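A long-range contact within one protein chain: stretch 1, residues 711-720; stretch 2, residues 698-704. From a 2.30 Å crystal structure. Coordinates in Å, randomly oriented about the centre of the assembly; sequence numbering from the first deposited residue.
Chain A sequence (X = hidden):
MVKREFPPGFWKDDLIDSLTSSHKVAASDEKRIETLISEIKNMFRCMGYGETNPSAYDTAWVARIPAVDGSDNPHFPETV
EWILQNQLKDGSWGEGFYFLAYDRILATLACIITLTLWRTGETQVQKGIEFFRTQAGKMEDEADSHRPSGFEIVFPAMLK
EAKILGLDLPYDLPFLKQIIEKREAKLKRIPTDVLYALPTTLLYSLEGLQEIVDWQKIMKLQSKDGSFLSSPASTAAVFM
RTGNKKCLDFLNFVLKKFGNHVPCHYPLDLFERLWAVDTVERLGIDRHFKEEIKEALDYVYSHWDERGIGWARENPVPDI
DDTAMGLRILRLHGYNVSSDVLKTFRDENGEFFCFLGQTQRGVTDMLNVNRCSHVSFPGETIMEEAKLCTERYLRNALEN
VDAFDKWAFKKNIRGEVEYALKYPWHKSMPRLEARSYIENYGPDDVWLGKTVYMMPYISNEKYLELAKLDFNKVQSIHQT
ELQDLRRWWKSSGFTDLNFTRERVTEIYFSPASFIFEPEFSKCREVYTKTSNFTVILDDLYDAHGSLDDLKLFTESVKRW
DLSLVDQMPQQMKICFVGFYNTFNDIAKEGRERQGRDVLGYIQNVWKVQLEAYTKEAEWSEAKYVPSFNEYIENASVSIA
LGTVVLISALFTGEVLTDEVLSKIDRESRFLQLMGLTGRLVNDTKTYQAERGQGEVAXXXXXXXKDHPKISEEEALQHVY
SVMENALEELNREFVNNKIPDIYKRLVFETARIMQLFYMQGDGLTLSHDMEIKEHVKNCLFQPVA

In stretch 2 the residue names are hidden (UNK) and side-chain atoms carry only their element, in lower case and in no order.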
# COMPACT_ATOMS: atom_id res chain seq x y z
N SER A 711 37.72 -7.07 0.90
CA SER A 711 37.24 -8.06 -0.06
C SER A 711 36.23 -7.47 -1.03
O SER A 711 35.36 -6.69 -0.64
CB SER A 711 36.63 -9.26 0.69
OG SER A 711 35.69 -8.84 1.67
N GLU A 712 36.35 -7.85 -2.30
CA GLU A 712 35.47 -7.37 -3.36
C GLU A 712 34.00 -7.42 -2.96
O GLU A 712 33.27 -6.43 -3.10
CB GLU A 712 35.71 -8.19 -4.63
CG GLU A 712 35.01 -7.66 -5.87
CD GLU A 712 33.51 -7.63 -5.72
OE1 GLU A 712 32.91 -8.70 -5.48
OE2 GLU A 712 32.93 -6.53 -5.82
N GLU A 713 33.55 -8.57 -2.47
CA GLU A 713 32.16 -8.71 -2.06
C GLU A 713 31.84 -7.71 -0.96
O GLU A 713 30.79 -7.07 -0.98
CB GLU A 713 31.91 -10.15 -1.57
CG GLU A 713 30.46 -10.45 -1.19
CD GLU A 713 30.11 -10.03 0.23
OE1 GLU A 713 28.94 -10.19 0.64
OE2 GLU A 713 31.01 -9.55 0.95
N GLU A 714 32.75 -7.58 0.00
CA GLU A 714 32.58 -6.66 1.13
C GLU A 714 32.35 -5.23 0.65
O GLU A 714 31.67 -4.44 1.31
CB GLU A 714 33.83 -6.70 2.02
CG GLU A 714 33.66 -6.09 3.40
CD GLU A 714 32.90 -7.00 4.35
OE1 GLU A 714 31.75 -7.38 4.02
OE2 GLU A 714 33.45 -7.34 5.42
N ALA A 715 32.92 -4.91 -0.51
CA ALA A 715 32.78 -3.59 -1.11
C ALA A 715 31.39 -3.42 -1.69
O ALA A 715 30.61 -2.58 -1.23
CB ALA A 715 33.84 -3.39 -2.20
N LEU A 716 31.08 -4.22 -2.71
CA LEU A 716 29.77 -4.16 -3.35
C LEU A 716 28.70 -4.00 -2.27
O LEU A 716 27.81 -3.15 -2.37
CB LEU A 716 29.52 -5.44 -4.15
CG LEU A 716 28.23 -5.53 -4.97
CD1 LEU A 716 28.21 -4.43 -6.03
CD2 LEU A 716 28.15 -6.90 -5.64
N GLN A 717 28.81 -4.81 -1.22
CA GLN A 717 27.86 -4.75 -0.13
C GLN A 717 27.89 -3.39 0.56
O GLN A 717 26.84 -2.80 0.83
CB GLN A 717 28.14 -5.85 0.90
CG GLN A 717 27.33 -5.70 2.18
CD GLN A 717 27.39 -6.92 3.07
OE1 GLN A 717 28.46 -7.46 3.35
NE2 GLN A 717 26.23 -7.36 3.54
N HIS A 718 29.09 -2.88 0.84
CA HIS A 718 29.20 -1.58 1.49
C HIS A 718 28.50 -0.49 0.66
O HIS A 718 27.83 0.39 1.21
CB HIS A 718 30.66 -1.20 1.70
CG HIS A 718 30.86 0.20 2.19
ND1 HIS A 718 31.23 1.23 1.35
CD2 HIS A 718 30.68 0.75 3.41
CE1 HIS A 718 31.27 2.36 2.04
NE2 HIS A 718 30.95 2.09 3.29
N VAL A 719 28.65 -0.56 -0.66
CA VAL A 719 28.02 0.40 -1.55
C VAL A 719 26.49 0.27 -1.48
O VAL A 719 25.78 1.27 -1.60
CB VAL A 719 28.49 0.21 -3.00
CG1 VAL A 719 27.66 1.07 -3.93
CG2 VAL A 719 29.96 0.59 -3.10
N TYR A 720 26.00 -0.94 -1.27
CA TYR A 720 24.56 -1.18 -1.14
C TYR A 720 24.09 -0.56 0.17
O TYR A 720 22.95 -0.11 0.29
CB TYR A 720 24.26 -2.68 -1.11
CG TYR A 720 24.29 -3.36 -2.46
CD1 TYR A 720 24.80 -4.65 -2.60
CD2 TYR A 720 23.80 -2.72 -3.60
CE1 TYR A 720 24.83 -5.28 -3.83
CE2 TYR A 720 23.83 -3.34 -4.84
CZ TYR A 720 24.34 -4.62 -4.95
OH TYR A 720 24.38 -5.24 -6.18
N UNK A 698 34.75 3.62 -10.96
CA UNK A 698 33.34 3.47 -10.59
C UNK A 698 33.19 3.41 -9.08
O UNK A 698 34.17 3.35 -8.34
c UNK A 698 32.75 2.19 -11.21
o UNK A 698 33.20 1.02 -10.56
N UNK A 699 31.95 3.44 -8.61
CA UNK A 699 31.71 3.39 -7.18
C UNK A 699 32.51 2.25 -6.56
O UNK A 699 33.38 2.49 -5.72
c UNK A 699 30.23 3.20 -6.91
N UNK A 700 32.25 1.02 -6.99
CA UNK A 700 32.94 -0.15 -6.45
C UNK A 700 34.45 -0.09 -6.64
O UNK A 700 35.21 -0.21 -5.68
c UNK A 700 32.42 -1.47 -7.08
c UNK A 700 30.95 -1.70 -6.72
c UNK A 700 30.00 -0.71 -7.37
c UNK A 700 33.23 -2.65 -6.56
N UNK A 701 34.88 0.11 -7.89
CA UNK A 701 36.31 0.18 -8.21
C UNK A 701 37.06 1.18 -7.34
O UNK A 701 38.15 0.89 -6.84
c UNK A 701 36.49 0.54 -9.68
o UNK A 701 35.47 0.85 -12.57
c UNK A 701 36.08 -0.11 -12.11
n UNK A 701 36.90 -0.86 -12.84
c UNK A 701 35.93 -0.50 -10.64
N UNK A 702 36.46 2.35 -7.15
CA UNK A 702 37.07 3.40 -6.35
C UNK A 702 37.10 3.06 -4.86
O UNK A 702 38.09 3.35 -4.18
c UNK A 702 36.32 4.72 -6.55
s UNK A 702 36.51 5.44 -8.20
N UNK A 703 36.04 2.44 -4.36
CA UNK A 703 35.99 2.10 -2.95
C UNK A 703 37.09 1.08 -2.68
O UNK A 703 37.74 1.11 -1.63
c UNK A 703 34.34 0.00 0.94
c UNK A 703 34.64 1.50 -2.57
c UNK A 703 34.34 1.15 1.71
c UNK A 703 34.41 2.40 1.12
c UNK A 703 34.49 1.37 -1.07
c UNK A 703 34.48 2.50 -0.26
c UNK A 703 34.42 0.12 -0.46
o UNK A 703 34.27 1.07 3.09
N UNK A 704 37.29 0.19 -3.63
CA UNK A 704 38.30 -0.84 -3.49
C UNK A 704 39.69 -0.22 -3.51
O UNK A 704 40.61 -0.74 -2.88
c UNK A 704 37.45 -5.36 -5.11
s UNK A 704 36.64 -3.92 -5.80
c UNK A 704 38.15 -1.88 -4.60
c UNK A 704 36.88 -2.73 -4.47

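Position 698 carries one carbon and then one oxygen. Nothing in stretch 1 lies within contact distance of this side chain. A single carbon ending in oxygen, with no further branch, is a serine. Ser-698 sits at the N-cap, right before the helix that starts at 699. Its OG accepts a hydrogen bond from the backbone N of position 701 at 3.3 Å, which caps the first turn.

Position 699 has one side-chain carbon and nothing beyond it. That carbon meets Val-719. A lone carbon makes it an alanine. Its CA-to-CB bond points toward stretch 1, and the short side chain is buried. Ala-699 CB lies 4.5 Å from Val-719 CG1, a loose apolar contact.

Position 700 has four carbons, forked at the first, with one arm two carbons long. No heteroatom is present. The side chain touches Glu-712, Ala-715, Leu-716 and Val-719. A beta-branched side chain of this shape is isoleucine. Ile-700 is buried. Its CG1 lies 3.9 Å from Leu-716 CD1 and 4.4 Å from Val-719 CG2. Its CG2 lies 4.0 Å from Glu-712 OE2 and 4.5 Å from Ala-715 CB. The backbones also come close here, with Ile-700 CA 6.0 Å from Leu-716 CA.

Position 701 has three carbons, the third carrying one oxygen and one nitrogen. It touches nothing on stretch 1. The chain ends in a carboxamide, and three carbons make it glutamine rather than asparagine. The CA-to-CB bond of Gln-701 points away from stretch 1.

Position 702 has one carbon followed by a sulfur. It too touches nothing on stretch 1. This is a cysteine. Cys-702 is buried but out of reach of stretch 1. Its backbone N donates to Ser-698 O at 2.8 Å, a helical hydrogen bond.

Position 703 has one carbon, then a ring of six carbons bearing one oxygen. The ring lies against the imidazole of His-718. A phenol ring on one carbon is tyrosine. The rings of Tyr-703 and His-718 form an offset stack, with centroids 4.0 Å apart and planes at 12°. The closest atoms are Tyr-703 CZ and His-718 ND1, at 3.1 Å. Ala-715 CB sits at the edge of the tyrosine ring, 4.0 Å from Tyr-703 CD2.

Position 704 is an unbranched chain of two carbons, a sulfur and one more carbon. It reaches Glu-712 and Ala-715. The thioether identifies methionine. The CA-to-CB bond of Met-704 points sideways, but the end of the side chain comes nearer to stretch 1. Its CE lies 3.3 Å from Glu-712 CA, and its CG 3.9 Å from Ala-715 CB.

The contact joins two helices whose axes approach to 9.3 Å, with 119° between their directions. It buries 441 Å² in all, counting both sides. No clear hydrogen bond crosses it, so packing and the aromatic stack account for most of the contact. Ala-715 points toward stretch 2 and its small side chain touches Ile-700, Tyr-703 and Met-704. Leu-716 and Val-719 add apolar contacts with Ile-700.

Stretch 2 698-704: SAIQCYM
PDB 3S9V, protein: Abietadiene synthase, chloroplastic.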